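Local coordinates for extracellular solute-binding protein family 1 (Alicyclobacillus acidocaldarius subsp. acidocaldarius, PDB 4OVJ), which probably binds a small solute outside the cell membrane and passes it to an ABC transporter for uptake, at residues A[160-164]-A[220-224]; A[187-192]-A[213-217]; A[176-182]-A[252-258]; A[167-171]-A[224-229]; A[140-145]-A[273-279]. All coordinates share one frame; numbering follows the deposited sequence.

Contact 1 of 5, residues A[160-164]-A[220-224]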
# COMPACT_ATOMS: atom_id res chain seq x y z
N TRP A 160 8.99 15.40 11.71
CA TRP A 160 7.96 16.33 11.23
C TRP A 160 8.39 17.80 11.42
O TRP A 160 8.19 18.63 10.54
CB TRP A 160 6.64 16.09 11.96
CG TRP A 160 5.90 14.86 11.55
CD1 TRP A 160 5.64 13.78 12.32
CD2 TRP A 160 5.28 14.60 10.29
NE1 TRP A 160 4.93 12.86 11.63
CE2 TRP A 160 4.67 13.34 10.37
CE3 TRP A 160 5.17 15.32 9.09
CZ2 TRP A 160 3.98 12.78 9.31
CZ3 TRP A 160 4.47 14.77 8.04
CH2 TRP A 160 3.88 13.50 8.16
N GLN A 161 8.96 18.13 12.58
CA GLN A 161 9.39 19.51 12.82
C GLN A 161 10.58 19.90 11.95
O GLN A 161 10.65 21.02 11.44
CB GLN A 161 9.66 19.75 14.30
CG GLN A 161 8.38 19.78 15.15
CD GLN A 161 7.55 21.03 14.85
OE1 GLN A 161 8.11 22.13 14.76
NE2 GLN A 161 6.24 20.87 14.67
N GLN A 162 11.52 18.98 11.75
CA GLN A 162 12.62 19.25 10.83
C GLN A 162 12.11 19.46 9.40
O GLN A 162 12.56 20.34 8.69
CB GLN A 162 13.64 18.13 10.86
CG GLN A 162 14.42 18.03 12.17
CD GLN A 162 15.21 16.73 12.32
OE1 GLN A 162 14.94 15.72 11.66
NE2 GLN A 162 16.17 16.74 13.23
N TRP A 163 11.15 18.63 9.00
CA TRP A 163 10.52 18.74 7.71
C TRP A 163 9.83 20.09 7.52
O TRP A 163 10.00 20.73 6.49
CB TRP A 163 9.55 17.57 7.53
CG TRP A 163 8.93 17.49 6.18
CD1 TRP A 163 7.59 17.47 5.91
CD2 TRP A 163 9.60 17.38 4.91
NE1 TRP A 163 7.39 17.34 4.55
CE2 TRP A 163 8.60 17.28 3.92
CE3 TRP A 163 10.94 17.33 4.52
CZ2 TRP A 163 8.90 17.15 2.57
CZ3 TRP A 163 11.24 17.20 3.18
CH2 TRP A 163 10.22 17.13 2.22
N ALA A 164 9.05 20.52 8.51
CA ALA A 164 8.38 21.83 8.43
C ALA A 164 9.37 22.96 8.24
O ALA A 164 9.14 23.88 7.44
CB ALA A 164 7.51 22.06 9.66
N TYR A 220 -0.55 20.79 12.74
CA TYR A 220 0.70 20.73 11.99
C TYR A 220 0.49 21.29 10.60
O TYR A 220 1.21 22.19 10.17
CB TYR A 220 1.21 19.29 11.90
CG TYR A 220 2.47 19.15 11.09
CD1 TYR A 220 3.70 19.44 11.65
CD2 TYR A 220 2.43 18.73 9.76
CE1 TYR A 220 4.86 19.32 10.92
CE2 TYR A 220 3.59 18.59 9.02
CZ TYR A 220 4.81 18.89 9.61
OH TYR A 220 5.97 18.76 8.90
N TRP A 221 -0.52 20.79 9.91
CA TRP A 221 -0.80 21.26 8.54
C TRP A 221 -1.35 22.68 8.53
O TRP A 221 -1.02 23.46 7.64
CB TRP A 221 -1.73 20.30 7.81
CG TRP A 221 -1.09 18.96 7.62
CD1 TRP A 221 -1.28 17.85 8.39
CD2 TRP A 221 -0.12 18.60 6.64
NE1 TRP A 221 -0.49 16.82 7.95
CE2 TRP A 221 0.22 17.25 6.86
CE3 TRP A 221 0.49 19.28 5.58
CZ2 TRP A 221 1.14 16.57 6.07
CZ3 TRP A 221 1.41 18.61 4.79
CH2 TRP A 221 1.72 17.27 5.04
N ALA A 222 -2.17 23.03 9.52
CA ALA A 222 -2.70 24.39 9.61
C ALA A 222 -1.58 25.42 9.72
O ALA A 222 -1.64 26.48 9.10
CB ALA A 222 -3.68 24.53 10.76
N ASN A 223 -0.53 25.09 10.48
CA ASN A 223 0.60 26.00 10.61
C ASN A 223 1.32 26.17 9.27
O ASN A 223 1.70 27.29 8.90
CB ASN A 223 1.54 25.56 11.72
CG ASN A 223 0.98 25.85 13.11
OD1 ASN A 223 0.11 26.71 13.30
ND2 ASN A 223 1.47 25.13 14.09
N LEU A 224 1.47 25.09 8.52
CA LEU A 224 2.09 25.18 7.19
C LEU A 224 1.23 26.01 6.23
O LEU A 224 1.76 26.78 5.44
CB LEU A 224 2.34 23.79 6.62
CG LEU A 224 3.35 22.92 7.36
CD1 LEU A 224 3.35 21.52 6.78
CD2 LEU A 224 4.73 23.54 7.28
O HOH W 1 3.96 23.09 13.82
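Segments 160-164 and 220-224, on helices 160-174 and 211-226, run nearly parallel and are joined by Tyr220, whose ring crosses to Trp160 and Ala164. The axes of these short segments lie 11.6 Å apart with an angle of 11° between them, a spacing wide enough to be filled by large side chains. Tyr220 sets its CG trans to its own main-chain nitrogen (chi1 178°), and the ring thereby extends toward the neighbouring helix. At its end Tyr220 OH donates a 2.8 Å hydrogen bond to Trp160 O. That carbonyl already accepts the helical bond from Ala164 N, and the two donors reach it from opposite faces of its plane. Tyrosine suits this place because a rigid ring spans the gap and carries a donor that is satisfied in a buried setting.

Trp160 turns an edge of its indole to the face of the phenol in an offset edge-to-face pair, planes 68° apart, with Trp160 CE3 3.6 Å from Tyr220 CZ. Trp160 NE1 hydrogen-bonds to Gln194 OE1. Trp163 brings CD1 to 3.6 Å from Tyr220 OH, while its NE1 bonds to Glu179 OE1. Ala164 is small enough to let Leu224 close in, its CB 3.9 Å from Leu224 CD2. On the exposed flank the bent chain of Gln161 turns its amide back, and one water accepts long bonds from Gln161 NE2 (3.3 Å) and Asn223 ND2 (3.2 Å).

Such aromatic-rich packing of neighbouring helices is in keeping with the helical shell around the sheet of an alpha/beta lobe in solute-binding proteins.

Contact 2 of 5, residues A[187-192]-A[213-217]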
# COMPACT_ATOMS: atom_id res chain seq x y z
N THR A 187 -3.14 9.23 5.56
CA THR A 187 -1.94 9.87 6.13
C THR A 187 -2.13 10.17 7.61
O THR A 187 -1.17 10.13 8.38
CB THR A 187 -1.46 11.15 5.42
OG1 THR A 187 -2.42 12.20 5.55
CG2 THR A 187 -1.14 10.88 3.96
N PHE A 188 -3.36 10.46 8.03
CA PHE A 188 -3.63 10.53 9.44
C PHE A 188 -3.36 9.18 10.13
O PHE A 188 -2.84 9.13 11.25
CB PHE A 188 -5.04 11.03 9.77
CG PHE A 188 -5.30 11.05 11.24
CD1 PHE A 188 -4.53 11.83 12.07
CD2 PHE A 188 -6.25 10.21 11.80
CE1 PHE A 188 -4.68 11.79 13.44
CE2 PHE A 188 -6.43 10.19 13.17
CZ PHE A 188 -5.65 10.97 13.99
N GLY A 189 -3.70 8.08 9.47
CA GLY A 189 -3.41 6.75 9.99
C GLY A 189 -1.94 6.56 10.34
O GLY A 189 -1.61 6.00 11.37
N TYR A 190 -1.07 7.07 9.47
CA TYR A 190 0.37 7.07 9.68
C TYR A 190 0.75 7.86 10.94
O TYR A 190 1.46 7.35 11.80
CB TYR A 190 1.05 7.63 8.42
CG TYR A 190 2.54 7.78 8.50
CD1 TYR A 190 3.39 6.69 8.33
CD2 TYR A 190 3.11 9.02 8.74
CE1 TYR A 190 4.76 6.85 8.41
CE2 TYR A 190 4.48 9.19 8.82
CZ TYR A 190 5.30 8.10 8.64
OH TYR A 190 6.65 8.26 8.73
N TRP A 191 0.24 9.08 11.06
CA TRP A 191 0.41 9.91 12.26
C TRP A 191 -0.09 9.24 13.52
O TRP A 191 0.59 9.23 14.54
CB TRP A 191 -0.32 11.25 12.03
CG TRP A 191 -0.20 12.26 13.14
CD1 TRP A 191 -0.94 12.32 14.27
CD2 TRP A 191 0.69 13.39 13.17
NE1 TRP A 191 -0.57 13.41 15.02
CE2 TRP A 191 0.42 14.09 14.37
CE3 TRP A 191 1.65 13.89 12.29
CZ2 TRP A 191 1.10 15.26 14.72
CZ3 TRP A 191 2.34 15.06 12.65
CH2 TRP A 191 2.06 15.71 13.85
N ALA A 192 -1.29 8.67 13.46
CA ALA A 192 -1.87 8.01 14.61
C ALA A 192 -0.97 6.87 15.07
O ALA A 192 -0.72 6.73 16.27
CB ALA A 192 -3.25 7.48 14.31
N THR A 213 -4.46 13.54 19.45
CA THR A 213 -3.66 13.04 18.33
C THR A 213 -4.13 13.63 17.00
O THR A 213 -3.32 14.03 16.16
CB THR A 213 -3.77 11.52 18.28
OG1 THR A 213 -3.28 11.00 19.52
CG2 THR A 213 -2.99 10.94 17.10
N LEU A 214 -5.44 13.70 16.81
CA LEU A 214 -5.98 14.28 15.59
C LEU A 214 -5.77 15.79 15.54
O LEU A 214 -5.39 16.33 14.52
CB LEU A 214 -7.46 13.94 15.42
CG LEU A 214 -8.19 14.54 14.21
CD1 LEU A 214 -7.44 14.23 12.93
CD2 LEU A 214 -9.59 13.96 14.18
N VAL A 215 -5.98 16.48 16.66
CA VAL A 215 -5.78 17.92 16.69
C VAL A 215 -4.32 18.30 16.42
O VAL A 215 -4.05 19.28 15.72
CB VAL A 215 -6.28 18.55 18.01
CG1 VAL A 215 -5.89 20.02 18.10
CG2 VAL A 215 -7.79 18.42 18.09
N SER A 216 -3.37 17.52 16.93
CA SER A 216 -1.96 17.84 16.69
C SER A 216 -1.62 17.68 15.19
O SER A 216 -0.86 18.48 14.63
CB SER A 216 -1.02 17.02 17.59
OG SER A 216 -1.06 15.65 17.28
N TYR A 217 -2.21 16.68 14.55
CA TYR A 217 -2.04 16.49 13.10
C TYR A 217 -2.63 17.66 12.34
O TYR A 217 -1.99 18.26 11.47
CB TYR A 217 -2.73 15.19 12.72
CG TYR A 217 -2.91 14.88 11.25
CD1 TYR A 217 -1.93 14.21 10.54
CD2 TYR A 217 -4.10 15.16 10.62
CE1 TYR A 217 -2.12 13.87 9.21
CE2 TYR A 217 -4.30 14.82 9.30
CZ TYR A 217 -3.30 14.17 8.60
OH TYR A 217 -3.52 13.80 7.30
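Phe188, Trp191 and Tyr217 meet where helix 185-194 passes helix 211-226, the short segments crossing at 119° with their axes 10.1 Å apart. The aromatic contacts dominate. Phe188 presents an edge to the Tyr217 face, CD1 lying 3.5 Å from Tyr217 CG, and Tyr217 in turn points an edge at the face of the Trp191 five-membered ring.

Two CH-pi contacts add to these. Tyr217 CB lies 3.6 Å from the centroid of the Trp191 five-membered ring and nearly on its normal, and Leu214 CD1 sits over one face of Phe188, 3.8 Å from the ring centroid. The branched end of leucine is well shaped to cover a flat ring.

Among the polar contacts, Tyr217 OH gives a short 2.6 Å hydrogen bond to Thr187 OG1, which is also bonded to Asp182 O. Trp191 NE1 makes only a weak, strongly bent bond (3.0 Å, 121°) to Thr213 O, a carbonyl that also accepts from Ser216 OG and Tyr217 N.

Replacing Tyr217 by an alanine would probably open a gap between Phe188 and Trp191 and leave Thr187 OG1 without its phenolic donor.

The three rings form an aromatic cluster, the buried core of a steep helix-helix crossing.

Contact 3 of 5, residues A[176-182]-A[252-258]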
# COMPACT_ATOMS: atom_id res chain seq x y z
N LYS A 176 7.15 29.08 -4.36
CA LYS A 176 6.12 28.12 -4.69
C LYS A 176 5.77 27.34 -3.43
O LYS A 176 6.48 27.43 -2.42
CB LYS A 176 6.61 27.16 -5.77
CG LYS A 176 6.86 27.81 -7.12
CD LYS A 176 7.18 26.77 -8.16
CE LYS A 176 7.54 27.41 -9.51
NZ LYS A 176 8.14 26.44 -10.47
N TRP A 177 4.70 26.57 -3.48
CA TRP A 177 4.37 25.68 -2.37
C TRP A 177 5.43 24.61 -2.31
O TRP A 177 5.80 24.06 -3.33
CB TRP A 177 2.98 25.08 -2.52
CG TRP A 177 1.92 26.13 -2.53
CD1 TRP A 177 1.74 27.11 -1.60
CD2 TRP A 177 0.87 26.29 -3.49
NE1 TRP A 177 0.66 27.89 -1.94
CE2 TRP A 177 0.11 27.42 -3.10
CE3 TRP A 177 0.51 25.61 -4.66
CZ2 TRP A 177 -0.99 27.87 -3.82
CZ3 TRP A 177 -0.60 26.07 -5.38
CH2 TRP A 177 -1.32 27.18 -4.96
N ALA A 178 5.93 24.33 -1.10
CA ALA A 178 6.99 23.34 -0.95
C ALA A 178 6.45 21.91 -0.97
O ALA A 178 7.15 21.00 -1.38
CB ALA A 178 7.79 23.59 0.32
N GLU A 179 5.21 21.74 -0.51
CA GLU A 179 4.52 20.45 -0.55
C GLU A 179 3.04 20.68 -0.69
O GLU A 179 2.54 21.73 -0.33
CB GLU A 179 4.79 19.65 0.73
CG GLU A 179 4.27 18.20 0.72
CD GLU A 179 4.44 17.49 2.06
OE1 GLU A 179 5.31 17.88 2.83
OE2 GLU A 179 3.70 16.51 2.33
N ASN A 180 2.33 19.67 -1.19
CA ASN A 180 0.88 19.64 -1.14
C ASN A 180 0.42 19.56 0.31
O ASN A 180 1.18 19.16 1.20
CB ASN A 180 0.35 18.43 -1.88
CG ASN A 180 0.51 18.51 -3.38
OD1 ASN A 180 1.18 19.39 -3.95
ND2 ASN A 180 -0.09 17.54 -4.05
N ASP A 181 -0.83 19.93 0.56
CA ASP A 181 -1.42 19.74 1.88
C ASP A 181 -1.92 18.30 1.89
O ASP A 181 -3.01 18.00 1.41
CB ASP A 181 -2.55 20.75 2.10
CG ASP A 181 -3.15 20.68 3.49
OD1 ASP A 181 -2.93 19.65 4.18
OD2 ASP A 181 -3.85 21.66 3.88
N ASP A 182 -1.09 17.41 2.44
CA ASP A 182 -1.28 15.97 2.28
C ASP A 182 -2.04 15.36 3.45
O ASP A 182 -1.60 14.39 4.08
CB ASP A 182 0.08 15.30 2.04
CG ASP A 182 0.63 15.61 0.68
OD1 ASP A 182 -0.14 15.47 -0.29
OD2 ASP A 182 1.81 16.00 0.56
N GLY A 252 3.26 22.18 -11.53
CA GLY A 252 4.50 22.87 -11.21
C GLY A 252 4.40 23.91 -10.11
O GLY A 252 5.32 24.71 -9.93
N LYS A 253 3.30 23.89 -9.38
CA LYS A 253 3.02 24.89 -8.35
C LYS A 253 3.46 24.42 -6.97
O LYS A 253 3.61 25.23 -6.06
CB LYS A 253 1.52 25.20 -8.35
CG LYS A 253 1.03 25.83 -9.65
CD LYS A 253 -0.44 26.22 -9.57
CE LYS A 253 -0.94 26.71 -10.92
NZ LYS A 253 -0.15 27.88 -11.39
N SER A 254 3.67 23.11 -6.83
CA SER A 254 4.13 22.51 -5.58
C SER A 254 5.36 21.65 -5.88
O SER A 254 5.46 21.08 -6.98
CB SER A 254 3.06 21.63 -4.98
OG SER A 254 3.56 20.89 -3.88
N ASP A 255 6.25 21.53 -4.91
CA ASP A 255 7.52 20.84 -5.12
C ASP A 255 7.63 19.48 -4.44
O ASP A 255 8.68 18.85 -4.53
CB ASP A 255 8.69 21.77 -4.76
CG ASP A 255 8.85 22.91 -5.78
OD1 ASP A 255 8.34 22.76 -6.91
OD2 ASP A 255 9.49 23.93 -5.48
N ALA A 256 6.57 19.01 -3.80
CA ALA A 256 6.59 17.70 -3.13
C ALA A 256 5.20 17.23 -2.79
O ALA A 256 4.28 18.02 -2.66
CB ALA A 256 7.41 17.75 -1.84
N GLU A 257 5.10 15.93 -2.57
CA GLU A 257 3.85 15.31 -2.18
C GLU A 257 4.16 14.03 -1.38
O GLU A 257 5.02 13.24 -1.77
CB GLU A 257 3.09 14.99 -3.47
CG GLU A 257 1.72 14.45 -3.29
CD GLU A 257 0.92 14.47 -4.59
OE1 GLU A 257 1.46 14.79 -5.70
OE2 GLU A 257 -0.26 14.19 -4.46
N LEU A 258 3.48 13.88 -0.25
CA LEU A 258 3.51 12.68 0.57
C LEU A 258 2.38 11.81 0.07
O LEU A 258 1.21 12.16 0.22
CB LEU A 258 3.27 13.04 2.05
CG LEU A 258 2.97 11.87 2.98
CD1 LEU A 258 4.16 10.94 3.03
CD2 LEU A 258 2.59 12.37 4.37
O HOH W 2 8.24 24.03 -9.37
O HOH W 3 8.73 25.20 -3.39
O HOH W 4 -1.93 15.93 -2.47
O HOH W 5 -0.88 13.18 -1.94
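Asn180 and Asp182 meet the beginning of strand 256-260 in the close, buried part of this contact. Asn180 N donates to Ala256 O (2.9 Å, 156°), while the side-chain OD1 of Asn180 accepts from Ser254 OG at 2.8 Å; asparagine fits here because its other amide atom, ND2, can donate to Asp247. Beyond it, Leu258 N aims an almost straight bond of 2.8 Å at Asp182 OD2, arriving from above the carboxylate plane, so the acid takes up a main-chain NH.

Loop 176-182 runs in roughly the same direction as 252-258 and lies along strand 256-260, which pairs with 128-144 in the main sheet; Trp177 and Ser254 form a single beta bridge. Its two bonds are Trp177 N to Lys253 O (3.1 Å) and a weak one from Asp255 N to Trp177 O.

Water fills in where direct contacts are fewer. Asp182 OD1 and Glu257 OE2, like charges 4.4 Å apart, have two waters between them, and Glu257 also bonds to Thr242. At the solvent end the extended Lys176 chain offers NZ weakly to Gly252 O (3.4 Å). A water accepts from Lys176 NZ (2.7 Å) and donates to Asp255 OD1, the oxygen that also holds Arg273 in a salt bridge. Alongside, Lys253 CB packs beside the Trp177 ring at CE3 and CZ3.

Contact 4 of 5, residues A[167-171]-A[224-229]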
# COMPACT_ATOMS: atom_id res chain seq x y z
N LEU A 167 10.57 22.73 4.60
CA LEU A 167 9.52 23.24 3.72
C LEU A 167 9.51 24.77 3.72
O LEU A 167 9.40 25.40 2.66
CB LEU A 167 8.15 22.70 4.14
CG LEU A 167 7.90 21.20 4.00
CD1 LEU A 167 6.48 20.90 4.46
CD2 LEU A 167 8.11 20.75 2.56
N GLU A 168 9.63 25.37 4.90
CA GLU A 168 9.70 26.83 4.99
C GLU A 168 10.86 27.38 4.18
O GLU A 168 10.70 28.37 3.47
CB GLU A 168 9.75 27.29 6.45
CG GLU A 168 8.43 27.08 7.19
CD GLU A 168 8.51 27.39 8.68
OE1 GLU A 168 8.77 28.55 9.05
OE2 GLU A 168 8.29 26.46 9.49
N LYS A 169 12.02 26.74 4.28
CA LYS A 169 13.22 27.18 3.54
C LYS A 169 13.06 27.04 2.03
O LYS A 169 13.45 27.93 1.28
CB LYS A 169 14.45 26.42 4.02
CG LYS A 169 14.82 26.70 5.47
CD LYS A 169 15.46 28.07 5.65
CE LYS A 169 16.18 28.17 6.99
NZ LYS A 169 16.90 29.46 7.16
N VAL A 170 12.46 25.93 1.59
CA VAL A 170 12.21 25.72 0.17
C VAL A 170 11.26 26.80 -0.36
O VAL A 170 11.51 27.42 -1.39
CB VAL A 170 11.66 24.31 -0.11
CG1 VAL A 170 11.30 24.16 -1.58
CG2 VAL A 170 12.69 23.26 0.28
N HIS A 171 10.16 27.02 0.35
CA HIS A 171 9.18 28.04 -0.03
C HIS A 171 9.82 29.42 -0.15
O HIS A 171 9.53 30.17 -1.09
CB HIS A 171 8.06 28.08 1.00
CG HIS A 171 7.09 29.20 0.80
ND1 HIS A 171 6.32 29.31 -0.34
CD2 HIS A 171 6.77 30.25 1.58
CE1 HIS A 171 5.56 30.38 -0.24
NE2 HIS A 171 5.81 30.97 0.91
N LEU A 224 1.47 25.09 8.52
CA LEU A 224 2.09 25.18 7.19
C LEU A 224 1.23 26.01 6.23
O LEU A 224 1.76 26.78 5.44
CB LEU A 224 2.34 23.79 6.62
CG LEU A 224 3.35 22.92 7.36
CD1 LEU A 224 3.35 21.52 6.78
CD2 LEU A 224 4.73 23.54 7.28
N ARG A 225 -0.08 25.87 6.31
CA ARG A 225 -0.98 26.69 5.48
C ARG A 225 -0.84 28.18 5.82
O ARG A 225 -0.75 29.01 4.92
CB ARG A 225 -2.44 26.29 5.67
CG ARG A 225 -2.84 25.05 4.92
CD ARG A 225 -4.34 24.91 4.81
NE ARG A 225 -4.99 24.82 6.10
CZ ARG A 225 -5.07 23.72 6.85
NH1 ARG A 225 -4.52 22.58 6.47
NH2 ARG A 225 -5.70 23.78 8.01
N LYS A 226 -0.85 28.49 7.11
CA LYS A 226 -0.72 29.86 7.63
C LYS A 226 0.51 30.57 7.07
O LYS A 226 0.47 31.76 6.74
CB LYS A 226 -0.67 29.84 9.16
CG LYS A 226 -0.41 31.19 9.83
CD LYS A 226 -0.70 31.15 11.33
CE LYS A 226 0.33 30.34 12.09
NZ LYS A 226 0.21 30.45 13.58
N GLU A 227 1.61 29.82 6.96
CA GLU A 227 2.88 30.34 6.47
C GLU A 227 2.98 30.32 4.93
O GLU A 227 3.99 30.76 4.38
CB GLU A 227 4.04 29.52 7.04
CG GLU A 227 3.99 29.23 8.54
CD GLU A 227 4.94 30.05 9.37
OE1 GLU A 227 5.50 31.06 8.87
OE2 GLU A 227 5.13 29.69 10.56
N GLY A 228 1.97 29.79 4.24
CA GLY A 228 1.96 29.77 2.78
C GLY A 228 2.85 28.70 2.16
O GLY A 228 3.15 28.74 0.98
N VAL A 229 3.23 27.72 2.96
CA VAL A 229 4.19 26.71 2.56
C VAL A 229 3.51 25.52 1.84
O VAL A 229 4.14 24.83 1.02
CB VAL A 229 4.97 26.26 3.81
CG1 VAL A 229 5.86 25.11 3.49
CG2 VAL A 229 5.77 27.44 4.35
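This is a partly buried contact of apolar groups and one ring face, without a hydrogen bond between its segments, where Leu167 and His171 of helix 160-174 meet Val229 and Gly228 just past the end of helix 211-226. Val229 is wedged against the first helix: its CG1 comes to 3.4 Å from Leu167 CB, tighter than usual, and its CG2 rests 3.9 Å from Glu168 CG. The two branches of valine let it serve both neighbours. Further in, Leu167 CD1 touches Leu224 CD1 at 3.9 Å, the leucines crossing at about a right angle.

His171 lies with one ring face over the Gly228 carbonyl, CE1 3.2 Å from Gly228 O. Its CG stands opposite the main-chain nitrogen across the CA-CB bond (chi1 173°), which carries the imidazole to the turn, while ND1 is fixed by Lys176 O. At the outer rim Glu168 OE1 and Glu227 OE2 are 4.1 Å apart, a like-charged pair that probably gains little from closeness.

Gly228 takes a positive phi (77°), easily adopted without a side chain. With Val229 N bonded to Leu224 O (3.0 Å) and Gly228 N to Arg225 O (2.9 Å), the turn is a Schellman motif closing the helix.

Contact 5 of 5, residues A[140-145]-A[273-279]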
# COMPACT_ATOMS: atom_id res chain seq x y z
N ALA A 140 5.67 7.50 0.68
CA ALA A 140 6.95 8.16 0.46
C ALA A 140 6.70 9.64 0.30
O ALA A 140 5.59 10.06 -0.04
CB ALA A 140 7.60 7.63 -0.80
N VAL A 141 7.73 10.43 0.56
CA VAL A 141 7.76 11.81 0.11
C VAL A 141 8.40 11.82 -1.26
O VAL A 141 9.52 11.35 -1.43
CB VAL A 141 8.56 12.70 1.08
CG1 VAL A 141 8.70 14.09 0.51
CG2 VAL A 141 7.89 12.73 2.44
N ILE A 142 7.64 12.29 -2.24
CA ILE A 142 8.10 12.43 -3.62
C ILE A 142 8.39 13.91 -3.80
O ILE A 142 7.51 14.75 -3.64
CB ILE A 142 7.05 11.96 -4.63
CG1 ILE A 142 6.55 10.56 -4.27
CG2 ILE A 142 7.64 12.00 -6.03
CD1 ILE A 142 5.53 9.98 -5.22
N TYR A 143 9.64 14.24 -4.10
CA TYR A 143 10.05 15.64 -4.08
C TYR A 143 10.91 16.04 -5.29
O TYR A 143 11.61 15.21 -5.89
CB TYR A 143 10.75 15.99 -2.77
CG TYR A 143 12.10 15.33 -2.58
CD1 TYR A 143 12.21 14.03 -2.11
CD2 TYR A 143 13.27 16.01 -2.87
CE1 TYR A 143 13.45 13.42 -1.95
CE2 TYR A 143 14.51 15.42 -2.71
CZ TYR A 143 14.59 14.12 -2.25
OH TYR A 143 15.81 13.52 -2.12
N ASP A 144 10.82 17.31 -5.64
CA ASP A 144 11.64 17.92 -6.67
C ASP A 144 13.06 18.07 -6.11
O ASP A 144 13.32 18.89 -5.22
CB ASP A 144 11.02 19.27 -7.04
CG ASP A 144 11.81 20.06 -8.08
OD1 ASP A 144 13.04 19.92 -8.16
OD2 ASP A 144 11.19 20.87 -8.77
N GLU A 145 13.97 17.25 -6.62
CA GLU A 145 15.35 17.23 -6.14
C GLU A 145 16.01 18.59 -6.17
O GLU A 145 16.61 19.02 -5.19
CB GLU A 145 16.19 16.31 -7.00
CG GLU A 145 16.14 14.87 -6.62
CD GLU A 145 17.36 14.14 -7.14
OE1 GLU A 145 17.61 14.22 -8.37
OE2 GLU A 145 18.08 13.50 -6.33
N ARG A 273 11.31 17.80 -14.60
CA ARG A 273 12.11 17.94 -13.39
C ARG A 273 12.26 16.60 -12.71
O ARG A 273 11.32 15.82 -12.62
CB ARG A 273 11.49 18.96 -12.44
CG ARG A 273 10.08 18.63 -11.97
CD ARG A 273 9.60 19.80 -11.18
NE ARG A 273 8.20 19.70 -10.81
CZ ARG A 273 7.66 20.26 -9.73
NH1 ARG A 273 8.41 20.93 -8.88
NH2 ARG A 273 6.36 20.16 -9.51
N SER A 274 13.48 16.33 -12.25
CA SER A 274 13.79 15.05 -11.64
C SER A 274 13.20 14.93 -10.25
O SER A 274 13.39 15.81 -9.40
CB SER A 274 15.30 14.88 -11.57
OG SER A 274 15.84 14.91 -12.87
N LEU A 275 12.50 13.83 -10.03
CA LEU A 275 11.90 13.54 -8.74
C LEU A 275 12.71 12.50 -7.98
O LEU A 275 13.31 11.59 -8.57
CB LEU A 275 10.48 13.02 -8.93
CG LEU A 275 9.54 13.94 -9.69
CD1 LEU A 275 8.13 13.35 -9.72
CD2 LEU A 275 9.53 15.35 -9.11
N ALA A 276 12.75 12.66 -6.67
CA ALA A 276 13.41 11.73 -5.78
C ALA A 276 12.45 11.36 -4.66
O ALA A 276 11.39 11.96 -4.50
CB ALA A 276 14.69 12.33 -5.22
N LEU A 277 12.84 10.35 -3.91
CA LEU A 277 12.02 9.73 -2.89
C LEU A 277 12.70 9.72 -1.53
O LEU A 277 13.89 9.42 -1.41
CB LEU A 277 11.68 8.31 -3.30
CG LEU A 277 11.06 8.13 -4.68
CD1 LEU A 277 10.89 6.66 -5.02
CD2 LEU A 277 9.73 8.82 -4.73
N ALA A 278 11.93 10.04 -0.51
CA ALA A 278 12.36 9.92 0.88
C ALA A 278 11.32 9.14 1.65
O ALA A 278 10.15 9.12 1.29
CB ALA A 278 12.54 11.28 1.50
N LEU A 279 11.75 8.49 2.73
CA LEU A 279 10.77 7.93 3.65
C LEU A 279 10.03 9.08 4.34
O LEU A 279 10.60 10.15 4.55
CB LEU A 279 11.44 7.03 4.69
CG LEU A 279 12.10 5.78 4.12
CD1 LEU A 279 12.83 5.04 5.23
CD2 LEU A 279 11.09 4.87 3.43
O HOH W 6 16.24 10.85 -2.04
O HOH W 7 14.63 18.30 -9.82
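Val141 and Tyr143 pair with Ala278 and Ala276 as antiparallel hydrogen-bonded pairs, joining strand 128-144 to strand 275-278; the short strand axes lie 4.6 Å apart at 148°. Val141 N to Ala278 O measures 2.8 Å, and Ala276 N to Tyr143 O 2.9 Å. Ile142 with Leu277 and Asp144 with Leu275 are the non-hydrogen-bonded pairs between and beyond them. Past the last bridge, at the helix start, Glu145 N donates to Ser274 O (3.2 Å).

On one face Ile142 CG1 lies 3.7 Å from Leu277 CD2, the two chains side by side. On the other, Tyr143 swings its CG between the backbone nitrogen and carbonyl carbon (chi1 68°), laying the ring over Ala276, with CZ 3.5 Å from Ala276 CB; alanine is small enough to leave room for it. A water links Tyr143 OH to Leu277 O.

At the strand end Arg273 NH1 meets the anti lone pair of Asp144 OD2 in a 2.8 Å salt bridge, edge-on from the guanidinium plane but with the carboxylate turned 77° to it. Arg273 NH1 also forms a salt bridge with Asp255 OD1. A methionine in place of Arg273 would probably leave Asp144 and Asp255 without their shared cation.

Since Asp144 OD1 also caps Ala147 N, its negative charge is likely to be stabilised by the arginine at OD2 and the helix-start NH at OD1.

Contacts 1 and 4 lie on the same two helices, 160-174 and 211-226, with centres 8 Å apart and Leu224 in common; contact 2 uses the earlier part of helix 211-226, and Trp160 NE1 comes within 3.5 Å of Trp191 CE3. Contact 3 connects this helical group to the sheet. Its loop receives Trp163 NE1 of contact 1 at Glu179 OE1 (2.7 Å), and Lys176 O bonds to His171 ND1 of contact 4 (2.8 Å). Towards contact 5, Asp255 OD1 meets Arg273 NH1 in a 2.7 Å salt bridge, while strands 256-260 and 128-144 are neighbours. A sulfate, probably from the crystallisation liquor, lies about 4 Å from the Thr187 side chain in contact 2.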